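Side-chain contacts in putative sugar binding protein (Geobacillus stearothermophilus, PDB 6GT9), which binds galactose, and probably glucose, in the cleft of a two-lobed periplasmic-binding-protein fold, probably for a three-component sensing system that controls galactan use: residues L40-D43 against Y44-L47; P103-N106 against E107-K111; V115-I118 against D119-P123; R197-A200 against A201-Y205; P269-M272 against G273-V277. All blocks are in the same frame, centred on the assembly; numbering follows the deposited sequence.

Contact 1: residues L40-D43 against Y44-L47. With GAL (beta-D-galactopyranose), chain E.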
loop_
_atom_site.group_PDB
_atom_site.type_symbol
_atom_site.label_atom_id
_atom_site.label_comp_id
_atom_site.label_asym_id
_atom_site.label_seq_id
_atom_site.Cartn_x
_atom_site.Cartn_y
_atom_site.Cartn_z
ATOM N N LEU A 40 -9.220 -7.693 4.810
ATOM C CA LEU A 40 -9.039 -8.153 6.185
ATOM C C LEU A 40 -7.798 -9.027 6.336
ATOM O O LEU A 40 -6.930 -8.755 7.172
ATOM C CB LEU A 40 -10.286 -8.915 6.646
ATOM C CG LEU A 40 -10.481 -9.104 8.150
ATOM C CD1 LEU A 40 -10.925 -7.814 8.788
ATOM C CD2 LEU A 40 -11.496 -10.220 8.441
ATOM N N ASP A 41 -7.708 -10.103 5.559
ATOM C CA ASP A 41 -6.612 -11.049 5.718
ATOM C C ASP A 41 -5.482 -10.831 4.707
ATOM O O ASP A 41 -4.695 -11.753 4.458
ATOM C CB ASP A 41 -7.135 -12.483 5.639
ATOM C CG ASP A 41 -6.176 -13.493 6.269
ATOM O OD1 ASP A 41 -5.598 -13.182 7.342
ATOM O OD2 ASP A 41 -6.000 -14.597 5.690
ATOM N N ASN A 42 -5.380 -9.644 4.120
ATOM C CA ASN A 42 -4.202 -9.323 3.311
ATOM C C ASN A 42 -2.962 -9.287 4.196
ATOM O O ASN A 42 -2.974 -8.666 5.261
ATOM C CB ASN A 42 -4.388 -7.980 2.609
ATOM C CG ASN A 42 -3.107 -7.501 1.917
ATOM O OD1 ASN A 42 -2.320 -6.761 2.494
ATOM N ND2 ASN A 42 -2.901 -7.932 0.689
ATOM N N ASP A 43 -1.874 -9.928 3.749
ATOM C CA ASP A 43 -0.697 -10.093 4.612
ATOM C C ASP A 43 -0.095 -8.762 5.046
ATOM O O ASP A 43 0.406 -8.633 6.171
ATOM C CB ASP A 43 0.370 -10.926 3.907
ATOM C CG ASP A 43 -0.023 -12.390 3.790
ATOM O OD1 ASP A 43 -1.078 -12.760 4.354
ATOM O OD2 ASP A 43 0.730 -13.158 3.158
ATOM N N TYR A 44 -0.079 -7.779 4.155
ATOM C CA TYR A 44 0.487 -6.485 4.521
ATOM C C TYR A 44 -0.371 -5.803 5.587
ATOM O O TYR A 44 0.149 -5.276 6.582
ATOM C CB TYR A 44 0.633 -5.618 3.260
ATOM C CG TYR A 44 0.969 -4.146 3.505
ATOM C CD1 TYR A 44 -0.029 -3.229 3.793
ATOM C CD2 TYR A 44 2.285 -3.676 3.408
ATOM C CE1 TYR A 44 0.262 -1.889 4.015
ATOM C CE2 TYR A 44 2.587 -2.336 3.622
ATOM C CZ TYR A 44 1.566 -1.448 3.926
ATOM O OH TYR A 44 1.824 -0.110 4.143
ATOM N N TRP A 45 -1.692 -5.831 5.408
ATOM C CA TRP A 45 -2.587 -5.193 6.372
ATOM C C TRP A 45 -2.589 -5.899 7.725
ATOM O O TRP A 45 -2.847 -5.261 8.755
ATOM C CB TRP A 45 -3.994 -5.099 5.774
ATOM C CG TRP A 45 -4.059 -3.869 4.974
ATOM C CD1 TRP A 45 -3.935 -3.756 3.633
ATOM C CD2 TRP A 45 -4.133 -2.542 5.487
ATOM N NE1 TRP A 45 -3.978 -2.437 3.257
ATOM C CE2 TRP A 45 -4.085 -1.666 4.383
ATOM C CE3 TRP A 45 -4.267 -2.007 6.771
ATOM C CZ2 TRP A 45 -4.154 -0.282 4.523
ATOM C CZ3 TRP A 45 -4.348 -0.632 6.911
ATOM C CH2 TRP A 45 -4.298 0.214 5.790
ATOM N N ARG A 46 -2.284 -7.196 7.763
ATOM C CA ARG A 46 -2.144 -7.848 9.062
ATOM C C ARG A 46 -0.894 -7.359 9.793
ATOM O O ARG A 46 -0.860 -7.347 11.028
ATOM C CB ARG A 46 -2.121 -9.371 8.891
ATOM C CG ARG A 46 -3.469 -10.003 8.542
ATOM C CD ARG A 46 -4.455 -10.003 9.720
ATOM N NE ARG A 46 -5.635 -10.827 9.451
ATOM C CZ ARG A 46 -6.734 -10.858 10.207
ATOM N NH1 ARG A 46 -6.826 -10.102 11.292
ATOM N NH2 ARG A 46 -7.749 -11.652 9.876
ATOM N N LEU A 47 0.140 -6.954 9.054
ATOM C CA LEU A 47 1.296 -6.322 9.688
ATOM C C LEU A 47 0.929 -4.962 10.263
ATOM O O LEU A 47 1.363 -4.614 11.366
ATOM C CB LEU A 47 2.440 -6.166 8.686
ATOM C CG LEU A 47 3.277 -7.401 8.380
ATOM C CD1 LEU A 47 4.438 -7.030 7.437
ATOM C CD2 LEU A 47 3.798 -8.022 9.663
HETATM C C1 GAL E . 0.704 -2.455 -0.172
HETATM C C2 GAL E . -0.254 -1.314 0.106
HETATM C C3 GAL E . -1.478 -1.786 0.911
HETATM C C4 GAL E . -2.168 -2.930 0.187
HETATM C C5 GAL E . -1.170 -4.023 -0.157
HETATM C C6 GAL E . -1.774 -5.112 -1.047
HETATM O O1 GAL E . 1.797 -1.985 -0.935
HETATM O O2 GAL E . 0.391 -0.275 0.856
HETATM O O3 GAL E . -2.416 -0.758 0.991
HETATM O O4 GAL E . -2.788 -2.457 -1.013
HETATM O O5 GAL E . 0.020 -3.509 -0.880
HETATM O O6 GAL E . -0.969 -6.271 -1.039
#
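Asn-42 OD1 takes two backbone N-H groups of the first turn of the helix it caps: Trp-45 N donates at 3.1 Å, in the carbonyl plane and on a lone pair, while the bond from Tyr-44 N is weak, bent to 121°. With CG anti to the backbone N (chi1 172°), the amide reaches forward over the first turn as an N-cap, and its other end is spent on the sugar, ND2 donating to galactose O6 at 3.1 Å. The helix, 43-59, follows the first strand of one lobe of this periplasmic-binding-protein fold and meets the ligand at its N terminus. The Tyr-44 ring lays one face under the sugar, with galactose C1 3.9 Å above its centre. Arg-46 NE donates to the anti lone pair of Asp-41 OD1 at 3.2 Å, a salt bridge lying in the guanidinium plane although the carboxylate is turned 74° from it. Leu-40 O, which accepts from Tyr-65 OH, lies over one face of that guanidinium, whose NH1 pairs with Glu-49.

Contact 2: residues P103-N106 against E107-K111; sequences PVIN and EITDK
Ile-105 O is held by two donors from Thr-109 in the last turns of helix 98-110, the crossover helix of the beta-alpha-beta unit between strands 90-93 and 115-118. Thr-109 N reaches Ile-105 O nearly straight at 2.9 Å (167°), and Thr-109 OG1 adds a second bond at 3.0 Å from above the carbonyl plane. That hydroxyl can fold back onto the preceding turn because it lies anti to its own carbonyl carbon, chi1 -63°. A valine at this position would probably leave Ile-105 O with the backbone N-H as its one donor from this residue and put a methyl against the carbonyl. One face of the helix is apolar: Val-104 CG1 meets Ile-108 CD1 at 4.0 Å. Glu-107 lies beside Val-104, pointing the same way, with OE1 near Val-104 CG2. Further out, Leu-77, Leu-80 and Ala-84 of helix 73-85 cover Val-104 and Ile-108, while Val-115 of the next strand packs on both Ile-105 and Ile-108. Arg-126 meets the polar face, its backbone N bonding to Asn-106 OD1 and its NH1 pairing with Asp-110 OD2. The carboxylate of Asp-110 stays close to the helix, OD2 lying 3.0 Å from Asn-106 O, two acceptors side by side.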
loop_
_atom_site.group_PDB
_atom_site.type_symbol
_atom_site.label_atom_id
_atom_site.label_comp_id
_atom_site.label_asym_id
_atom_site.label_seq_id
_atom_site.Cartn_x
_atom_site.Cartn_y
_atom_site.Cartn_z
ATOM N N PRO A 103 -16.040 12.765 0.877
ATOM C CA PRO A 103 -17.319 13.095 1.528
ATOM C C PRO A 103 -17.645 12.229 2.736
ATOM O O PRO A 103 -18.251 12.734 3.689
ATOM C CB PRO A 103 -18.348 12.909 0.401
ATOM C CG PRO A 103 -17.653 12.101 -0.641
ATOM C CD PRO A 103 -16.222 12.501 -0.561
ATOM N N VAL A 104 -17.262 10.950 2.741
ATOM C CA VAL A 104 -17.582 10.095 3.884
ATOM C C VAL A 104 -16.681 10.420 5.071
ATOM O O VAL A 104 -17.139 10.456 6.218
ATOM C CB VAL A 104 -17.488 8.611 3.494
ATOM C CG1 VAL A 104 -17.728 7.722 4.710
ATOM C CG2 VAL A 104 -18.489 8.287 2.402
ATOM N N ILE A 105 -15.385 10.635 4.828
ATOM C CA ILE A 105 -14.518 11.095 5.910
ATOM C C ILE A 105 -15.051 12.399 6.490
ATOM O O ILE A 105 -15.117 12.567 7.712
ATOM C CB ILE A 105 -13.062 11.236 5.427
ATOM C CG1 ILE A 105 -12.438 9.850 5.225
ATOM C CG2 ILE A 105 -12.264 12.028 6.433
ATOM C CD1 ILE A 105 -11.146 9.847 4.377
ATOM N N ASN A 106 -15.487 13.317 5.623
ATOM C CA ASN A 106 -15.991 14.607 6.090
ATOM C C ASN A 106 -17.267 14.454 6.914
ATOM O O ASN A 106 -17.423 15.108 7.953
ATOM C CB ASN A 106 -16.225 15.534 4.899
ATOM C CG ASN A 106 -14.936 16.112 4.356
ATOM O OD1 ASN A 106 -13.853 15.789 4.834
ATOM N ND2 ASN A 106 -15.044 16.965 3.348
ATOM N N GLU A 107 -18.193 13.602 6.472
ATOM C CA GLU A 107 -19.435 13.437 7.220
ATOM C C GLU A 107 -19.186 12.768 8.568
ATOM O O GLU A 107 -19.849 13.103 9.559
ATOM C CB GLU A 107 -20.452 12.649 6.384
ATOM C CG GLU A 107 -20.599 11.199 6.731
ATOM C CD GLU A 107 -21.445 10.424 5.719
ATOM O OE1 GLU A 107 -21.083 10.357 4.569
ATOM O OE2 GLU A 107 -22.456 9.862 6.074
ATOM N N ILE A 108 -18.229 11.840 8.631
ATOM C CA ILE A 108 -17.867 11.222 9.906
ATOM C C ILE A 108 -17.272 12.264 10.839
ATOM O O ILE A 108 -17.647 12.361 12.016
ATOM C CB ILE A 108 -16.894 10.050 9.677
ATOM C CG1 ILE A 108 -17.615 8.884 9.005
ATOM C CG2 ILE A 108 -16.241 9.628 10.993
ATOM C CD1 ILE A 108 -16.692 7.780 8.551
ATOM N N THR A 109 -16.342 13.071 10.313
ATOM C CA THR A 109 -15.739 14.148 11.096
ATOM C C THR A 109 -16.801 15.090 11.647
ATOM O O THR A 109 -16.691 15.561 12.782
ATOM C CB THR A 109 -14.744 14.928 10.233
ATOM O OG1 THR A 109 -13.670 14.064 9.837
ATOM C CG2 THR A 109 -14.167 16.117 10.999
ATOM N N ASP A 110 -17.839 15.372 10.858
ATOM C CA ASP A 110 -18.874 16.307 11.287
ATOM C C ASP A 110 -19.786 15.709 12.352
ATOM O O ASP A 110 -20.512 16.452 13.018
ATOM C CB ASP A 110 -19.686 16.778 10.078
ATOM C CG ASP A 110 -18.868 17.646 9.124
ATOM O OD1 ASP A 110 -17.988 18.403 9.595
ATOM O OD2 ASP A 110 -19.096 17.572 7.897
ATOM N N LYS A 111 -19.769 14.388 12.528
ATOM C CA LYS A 111 -20.399 13.741 13.668
ATOM C C LYS A 111 -19.459 13.638 14.868
ATOM O O LYS A 111 -19.708 12.825 15.769
ATOM C CB LYS A 111 -20.909 12.352 13.274
ATOM C CG LYS A 111 -21.961 12.342 12.167
ATOM C CD LYS A 111 -22.471 10.912 11.927
ATOM C CE LYS A 111 -23.390 10.812 10.711
ATOM N NZ LYS A 111 -23.918 9.426 10.533
#

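Contact 3: residues V115-I118 against D119-P123; sequences VVTI and DTDAP. With GAL (beta-D-galactopyranose), chain E.
Thr-117 OG1 donates to Asp-121 OD1 at 2.8 Å, reaching the carboxylate from above its plane and tying the end of strand 115-118 to the loop. That oxygen accepts a weak bond from Ala-122 N and forms a salt bridge with Arg-127. A second group of hydrogen bonds centres on Asp-119: Thr-120 OG1 donates to Asp-119 OD1 at 2.9 Å, as does Gln-94 NE2, and galactose O2 gives its proton to Asp-119 OD2 at 2.6 Å. Galactose O3 lies 2.8 Å from Asp-119 OD1. Asp-119 CG stands anti to the backbone N (chi1 173°), which swings the carboxylate into the sugar cleft. Apolar contact comes from Ile-118, packed against Trp-45 and Met-272. An asparagine in place of Asp-119 puts an amide NH2 where one acceptor was and would probably leave either galactose O2 or the donors Thr-120 OG1 and Gln-94 NE2 without their mate. The two oxygens face neighbouring hydroxyls, consistent with a bidentate grip, and donors from Thr-120 and Gln-94 probably limit the carboxylate's rotation.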
loop_
_atom_site.group_PDB
_atom_site.type_symbol
_atom_site.label_atom_id
_atom_site.label_comp_id
_atom_site.label_asym_id
_atom_site.label_seq_id
_atom_site.Cartn_x
_atom_site.Cartn_y
_atom_site.Cartn_z
ATOM N N VAL A 115 -10.842 11.294 12.372
ATOM C CA VAL A 115 -10.386 10.332 11.377
ATOM C C VAL A 115 -8.897 10.537 11.159
ATOM O O VAL A 115 -8.445 11.668 10.933
ATOM C CB VAL A 115 -11.166 10.458 10.054
ATOM C CG1 VAL A 115 -10.530 9.575 8.951
ATOM C CG2 VAL A 115 -12.634 10.051 10.268
ATOM N N VAL A 116 -8.134 9.451 11.274
ATOM C CA VAL A 116 -6.726 9.423 10.887
ATOM C C VAL A 116 -6.618 8.529 9.662
ATOM O O VAL A 116 -7.106 7.392 9.674
ATOM C CB VAL A 116 -5.827 8.914 12.028
ATOM C CG1 VAL A 116 -4.393 8.672 11.524
ATOM C CG2 VAL A 116 -5.802 9.924 13.196
ATOM N N THR A 117 -6.019 9.046 8.594
ATOM C CA THR A 117 -5.769 8.203 7.443
ATOM C C THR A 117 -4.440 7.480 7.616
ATOM O O THR A 117 -3.511 7.986 8.250
ATOM C CB THR A 117 -5.779 9.016 6.146
ATOM O OG1 THR A 117 -4.927 10.165 6.280
ATOM C CG2 THR A 117 -7.191 9.482 5.864
ATOM N N ILE A 118 -4.368 6.280 7.047
ATOM C CA ILE A 118 -3.210 5.401 7.171
ATOM C C ILE A 118 -2.937 4.789 5.802
ATOM O O ILE A 118 -3.877 4.465 5.065
ATOM C CB ILE A 118 -3.446 4.317 8.250
ATOM C CG1 ILE A 118 -2.211 3.434 8.446
ATOM C CG2 ILE A 118 -4.697 3.452 7.934
ATOM C CD1 ILE A 118 -2.301 2.596 9.690
ATOM N N ASP A 119 -1.649 4.688 5.442
ATOM C CA ASP A 119 -1.187 3.954 4.257
ATOM C C ASP A 119 -1.523 4.668 2.951
ATOM O O ASP A 119 -0.715 4.683 2.022
ATOM C CB ASP A 119 -1.763 2.515 4.263
ATOM C CG ASP A 119 -1.464 1.739 2.978
ATOM O OD1 ASP A 119 -2.286 1.810 2.036
ATOM O OD2 ASP A 119 -0.420 1.042 2.918
ATOM N N THR A 120 -2.709 5.253 2.860
ATOM C CA THR A 120 -3.160 6.006 1.694
ATOM C C THR A 120 -3.865 7.254 2.209
ATOM O O THR A 120 -4.789 7.141 3.024
ATOM C CB THR A 120 -4.138 5.172 0.836
ATOM O OG1 THR A 120 -3.551 3.904 0.503
ATOM C CG2 THR A 120 -4.552 5.925 -0.431
ATOM N N ASP A 121 -3.462 8.433 1.742
ATOM C CA ASP A 121 -4.036 9.664 2.278
ATOM C C ASP A 121 -5.220 10.167 1.450
ATOM O O ASP A 121 -5.323 9.904 0.249
ATOM C CB ASP A 121 -2.974 10.771 2.363
ATOM C CG ASP A 121 -3.388 11.903 3.293
ATOM O OD1 ASP A 121 -4.364 11.721 4.065
ATOM O OD2 ASP A 121 -2.734 12.974 3.287
ATOM N N ALA A 122 -6.110 10.920 2.113
ATOM C CA ALA A 122 -7.126 11.743 1.452
ATOM C C ALA A 122 -6.877 13.208 1.808
ATOM O O ALA A 122 -7.625 13.809 2.596
ATOM C CB ALA A 122 -8.543 11.319 1.840
ATOM N N PRO A 123 -5.848 13.827 1.215
ATOM C CA PRO A 123 -5.352 15.113 1.745
ATOM C C PRO A 123 -6.298 16.287 1.557
ATOM O O PRO A 123 -6.102 17.324 2.210
ATOM C CB PRO A 123 -4.039 15.332 0.977
ATOM C CG PRO A 123 -4.218 14.569 -0.287
ATOM C CD PRO A 123 -5.081 13.376 0.040
HETATM C C1 GAL E . 0.704 -2.455 -0.172
HETATM C C2 GAL E . -0.254 -1.314 0.106
HETATM C C3 GAL E . -1.478 -1.786 0.911
HETATM C C4 GAL E . -2.168 -2.930 0.187
HETATM C C5 GAL E . -1.170 -4.023 -0.157
HETATM C C6 GAL E . -1.774 -5.112 -1.047
HETATM O O1 GAL E . 1.797 -1.985 -0.935
HETATM O O2 GAL E . 0.391 -0.275 0.856
HETATM O O3 GAL E . -2.416 -0.758 0.991
HETATM O O4 GAL E . -2.788 -2.457 -1.013
HETATM O O5 GAL E . 0.020 -3.509 -0.880
HETATM O O6 GAL E . -0.969 -6.271 -1.039
#

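Contact 4: residues R197-A200 against A201-Y205. With SO4 (sulfate ion), chain F.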
loop_
_atom_site.group_PDB
_atom_site.type_symbol
_atom_site.label_atom_id
_atom_site.label_comp_id
_atom_site.label_asym_id
_atom_site.label_seq_id
_atom_site.Cartn_x
_atom_site.Cartn_y
_atom_site.Cartn_z
ATOM N N ARG A 197 -2.232 -12.615 -5.124
ATOM C CA ARG A 197 -1.125 -13.251 -5.839
ATOM C C ARG A 197 -1.605 -13.842 -7.153
ATOM O O ARG A 197 -0.890 -13.799 -8.165
ATOM C CB ARG A 197 -0.494 -14.356 -4.993
ATOM C CG ARG A 197 0.248 -13.896 -3.782
ATOM C CD ARG A 197 0.743 -15.100 -3.023
ATOM N NE ARG A 197 1.166 -14.751 -1.673
ATOM C CZ ARG A 197 0.327 -14.473 -0.672
ATOM N NH1 ARG A 197 -0.987 -14.483 -0.868
ATOM N NH2 ARG A 197 0.806 -14.177 0.526
ATOM N N VAL A 198 -2.819 -14.392 -7.160
ATOM C CA VAL A 198 -3.248 -15.192 -8.302
ATOM C C VAL A 198 -3.595 -14.309 -9.490
ATOM O O VAL A 198 -3.276 -14.647 -10.638
ATOM C CB VAL A 198 -4.412 -16.116 -7.905
ATOM C CG1 VAL A 198 -5.098 -16.678 -9.141
ATOM C CG2 VAL A 198 -3.870 -17.254 -7.057
ATOM N N GLN A 199 -4.218 -13.154 -9.252
ATOM C CA GLN A 199 -4.488 -12.281 -10.386
ATOM C C GLN A 199 -3.216 -11.599 -10.879
ATOM O O GLN A 199 -3.071 -11.367 -12.085
ATOM C CB GLN A 199 -5.555 -11.253 -10.037
ATOM C CG GLN A 199 -6.964 -11.690 -10.392
ATOM C CD GLN A 199 -7.958 -10.552 -10.308
ATOM O OE1 GLN A 199 -7.896 -9.597 -11.092
ATOM N NE2 GLN A 199 -8.869 -10.636 -9.353
ATOM N N ALA A 200 -2.282 -11.284 -9.980
ATOM C CA ALA A 200 -0.998 -10.746 -10.431
ATOM C C ALA A 200 -0.313 -11.720 -11.384
ATOM O O ALA A 200 0.151 -11.329 -12.462
ATOM C CB ALA A 200 -0.101 -10.427 -9.232
ATOM N N ALA A 201 -0.272 -13.006 -11.011
ATOM C CA ALA A 201 0.315 -14.027 -11.876
ATOM C C ALA A 201 -0.454 -14.175 -13.187
ATOM O O ALA A 201 0.154 -14.263 -14.265
ATOM C CB ALA A 201 0.372 -15.371 -11.146
ATOM N N GLU A 202 -1.789 -14.223 -13.117
ATOM C CA GLU A 202 -2.589 -14.334 -14.335
ATOM C C GLU A 202 -2.302 -13.173 -15.276
ATOM O O GLU A 202 -2.091 -13.368 -16.481
ATOM C CB GLU A 202 -4.084 -14.397 -13.995
ATOM C CG GLU A 202 -4.502 -15.710 -13.339
ATOM C CD GLU A 202 -5.941 -15.707 -12.802
ATOM O OE1 GLU A 202 -6.450 -16.808 -12.489
ATOM O OE2 GLU A 202 -6.560 -14.622 -12.690
ATOM N N LYS A 203 -2.274 -11.953 -14.736
ATOM C CA LYS A 203 -2.002 -10.785 -15.567
ATOM C C LYS A 203 -0.597 -10.838 -16.160
ATOM O O LYS A 203 -0.402 -10.496 -17.329
ATOM C CB LYS A 203 -2.203 -9.508 -14.752
ATOM C CG LYS A 203 -3.660 -9.255 -14.361
ATOM C CD LYS A 203 -4.551 -9.229 -15.603
ATOM C CE LYS A 203 -5.940 -8.706 -15.283
ATOM N NZ LYS A 203 -6.492 -9.424 -14.124
ATOM N N ALA A 204 0.394 -11.264 -15.370
ATOM C CA ALA A 204 1.755 -11.358 -15.891
ATOM C C ALA A 204 1.813 -12.294 -17.085
ATOM O O ALA A 204 2.457 -11.984 -18.094
ATOM C CB ALA A 204 2.712 -11.848 -14.809
ATOM N N TYR A 205 1.140 -13.440 -16.984
ATOM C CA TYR A 205 1.150 -14.424 -18.062
ATOM C C TYR A 205 0.530 -13.856 -19.336
ATOM O O TYR A 205 1.135 -13.920 -20.412
ATOM C CB TYR A 205 0.426 -15.688 -17.599
ATOM C CG TYR A 205 0.309 -16.768 -18.649
ATOM C CD1 TYR A 205 1.329 -17.691 -18.840
ATOM C CD2 TYR A 205 -0.829 -16.868 -19.440
ATOM C CE1 TYR A 205 1.218 -18.679 -19.798
ATOM C CE2 TYR A 205 -0.948 -17.851 -20.400
ATOM C CZ TYR A 205 0.078 -18.751 -20.575
ATOM O OH TYR A 205 -0.036 -19.731 -21.535
HETATM S S SO4 F . -3.863 -14.968 -3.200
HETATM O O1 SO4 F . -5.123 -15.165 -2.468
HETATM O O2 SO4 F . -3.253 -13.683 -2.816
HETATM O O3 SO4 F . -4.133 -14.976 -4.636
HETATM O O4 SO4 F . -2.892 -16.007 -2.872
#
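Sulfate O2 is gripped twice by Arg-197, which begins helix 197-210: the backbone N donates almost straight at 2.7 Å, and NH1 adds a weak bond at 3.1 Å. From Arg-197 NH1 a further bond runs to sulfate O4 at 3.2 Å, the anion lying at the edge of the guanidinium, near its plane. Val-198 N binds sulfate O3 at 2.9 Å. Arg-197 CG lies beside the backbone N (chi1 -69°), the chain runs extended to NE past the anion, and the turn about the last bond (chi4 75°) brings NH1 to face it. NH2 also pairs with Asp-43 and NE with Glu-251. Val-198 CG1 rests 3.6 Å from OE1 of Glu-202, one turn further along, the two side chains crossing at a slant, and Gln-199 CG touches Glu-202 OE2. Gln-199 and Lys-203 run alongside each other, and OE1 of Gln-199 is bonded to His-194. Ala-200, Ala-201 and Ala-204 meet helix 224-235, Ala-201 and Ala-204 both on Val-231. The sulfate, probably from the crystallisation liquor, sits on backbone N-H groups of the first turn, which have no i-4 carbonyl within the helix, and the helix dipole and the arginine charge would both be expected to attract an anion.

Contact 5: residues P269-M272 against G273-V277; sequences PYEM and GYKAV
Four regular i to i+4 bonds, from Gly-273 N to Pro-269 O through to Ala-276 N to Met-272 O at 2.8 Å, build the opening turns of helix 269-284. On one flank Glu-271 and Lys-275 lie alongside each other and point the same way, their aliphatic parts touching where Glu-271 CG meets Lys-275 CD at 3.9 Å. Glu-271 CG is anti to the backbone N (chi1 -175°) and the chain stays extended, which brings OE2 to 3.5 Å from Lys-275 NZ, a long salt bridge. A water accepts from Lys-275 NZ at 2.6 Å and gives a weak bond to Glu-271 OE2, closing a triangle. Another flank carries Tyr-270 and Tyr-274, the first ring bringing CE1 to 4.3 Å from Tyr-274 CB. The hydroxyl of Tyr-274 bonds to Glu-58, and both tyrosines touch alanines of helix 43-59. Met-272 turns to the buried side, its CG between N and carbonyl carbon (chi1 41°), and packs on Tyr-44 and Asp-119 close to the sugar. Helix 269-284 thus packs on helix 43-59 and the parallel sheet of one lobe, its first turn behind the galactose site, in the two-lobed fold of periplasmic binding proteins.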
loop_
_atom_site.group_PDB
_atom_site.type_symbol
_atom_site.label_atom_id
_atom_site.label_comp_id
_atom_site.label_asym_id
_atom_site.label_seq_id
_atom_site.Cartn_x
_atom_site.Cartn_y
_atom_site.Cartn_z
ATOM N N PRO A 269 4.763 -0.836 7.466
ATOM C CA PRO A 269 3.366 -1.074 7.883
ATOM C C PRO A 269 3.167 -1.127 9.388
ATOM O O PRO A 269 2.200 -0.540 9.899
ATOM C CB PRO A 269 3.023 -2.420 7.213
ATOM C CG PRO A 269 4.360 -3.012 6.770
ATOM C CD PRO A 269 5.232 -1.852 6.504
ATOM N N TYR A 270 4.023 -1.851 10.112
ATOM C CA TYR A 270 3.880 -1.924 11.563
ATOM C C TYR A 270 3.924 -0.532 12.172
ATOM O O TYR A 270 3.119 -0.197 13.052
ATOM C CB TYR A 270 4.986 -2.799 12.156
ATOM C CG TYR A 270 4.948 -2.955 13.668
ATOM C CD1 TYR A 270 5.421 -1.950 14.509
ATOM C CD2 TYR A 270 4.487 -4.127 14.248
ATOM C CE1 TYR A 270 5.395 -2.097 15.874
ATOM C CE2 TYR A 270 4.465 -4.286 15.615
ATOM C CZ TYR A 270 4.920 -3.269 16.422
ATOM O OH TYR A 270 4.897 -3.424 17.785
ATOM N N GLU A 271 4.843 0.301 11.685
ATOM C CA GLU A 271 5.025 1.626 12.258
ATOM C C GLU A 271 3.840 2.538 11.955
ATOM O O GLU A 271 3.437 3.338 12.814
ATOM C CB GLU A 271 6.327 2.234 11.743
ATOM C CG GLU A 271 6.652 3.590 12.386
ATOM C CD GLU A 271 7.927 4.208 11.840
ATOM O OE1 GLU A 271 8.366 3.822 10.731
ATOM O OE2 GLU A 271 8.494 5.087 12.529
ATOM N N MET A 272 3.251 2.450 10.755
ATOM C CA MET A 272 2.100 3.323 10.529
ATOM C C MET A 272 0.908 2.904 11.388
ATOM O O MET A 272 0.158 3.766 11.867
ATOM C CB MET A 272 1.724 3.413 9.037
ATOM C CG MET A 272 1.757 2.176 8.187
ATOM S SD MET A 272 1.466 2.570 6.416
ATOM C CE MET A 272 3.102 2.423 5.683
ATOM N N GLY A 273 0.737 1.603 11.638
ATOM C CA GLY A 273 -0.332 1.180 12.532
ATOM C C GLY A 273 -0.092 1.621 13.965
ATOM O O GLY A 273 -1.007 2.119 14.633
ATOM N N TYR A 274 1.144 1.457 14.449
ATOM C CA TYR A 274 1.514 1.908 15.791
ATOM C C TYR A 274 1.360 3.420 15.929
ATOM O O TYR A 274 0.755 3.916 16.889
ATOM C CB TYR A 274 2.955 1.479 16.092
ATOM C CG TYR A 274 3.419 1.731 17.511
ATOM C CD1 TYR A 274 3.211 0.780 18.503
ATOM C CD2 TYR A 274 4.078 2.919 17.860
ATOM C CE1 TYR A 274 3.637 0.993 19.795
ATOM C CE2 TYR A 274 4.500 3.144 19.160
ATOM C CZ TYR A 274 4.271 2.177 20.119
ATOM O OH TYR A 274 4.683 2.366 21.406
ATOM N N LYS A 275 1.906 4.173 14.975
ATOM C CA LYS A 275 1.841 5.628 15.073
ATOM C C LYS A 275 0.429 6.152 14.858
ATOM O O LYS A 275 0.055 7.156 15.463
ATOM C CB LYS A 275 2.803 6.269 14.072
ATOM C CG LYS A 275 4.248 6.213 14.516
ATOM C CD LYS A 275 5.140 7.022 13.588
ATOM C CE LYS A 275 6.532 7.197 14.195
ATOM N NZ LYS A 275 7.311 8.207 13.442
ATOM N N ALA A 276 -0.372 5.500 14.010
ATOM C CA ALA A 276 -1.745 5.958 13.823
ATOM C C ALA A 276 -2.548 5.863 15.119
ATOM O O ALA A 276 -3.398 6.712 15.391
ATOM C CB ALA A 276 -2.435 5.154 12.725
ATOM N N VAL A 277 -2.328 4.810 15.905
ATOM C CA VAL A 277 -3.066 4.656 17.153
ATOM C C VAL A 277 -2.568 5.669 18.181
ATOM O O VAL A 277 -3.362 6.281 18.899
ATOM C CB VAL A 277 -2.948 3.214 17.674
ATOM C CG1 VAL A 277 -3.531 3.110 19.070
ATOM C CG2 VAL A 277 -3.651 2.213 16.721
HETATM O O HOH W 1 7.911 8.046 10.953
#

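How the contacts relate
Each contact joins adjoining pieces of chain, so the five follow one another in series and none nest or cross. Contact 1 turns the loop after strand 32-36 into helix 43-59; contact 2 lies late in helix 98-110, which packs on strand 115-118, and contact 3 closes the turn out of that strand into loop 119-123. Contact 4 opens a helix of the other lobe. Contact 5 returns to the first lobe, where Pro-269 meets Leu-47 of contact 1 and Ile-118 of contact 3 reaches Gly-273 and Ala-276. Contacts 1 and 3 meet galactose from the same lobe, and the salt bridge between contacts 1 and 4 spans the two lobes.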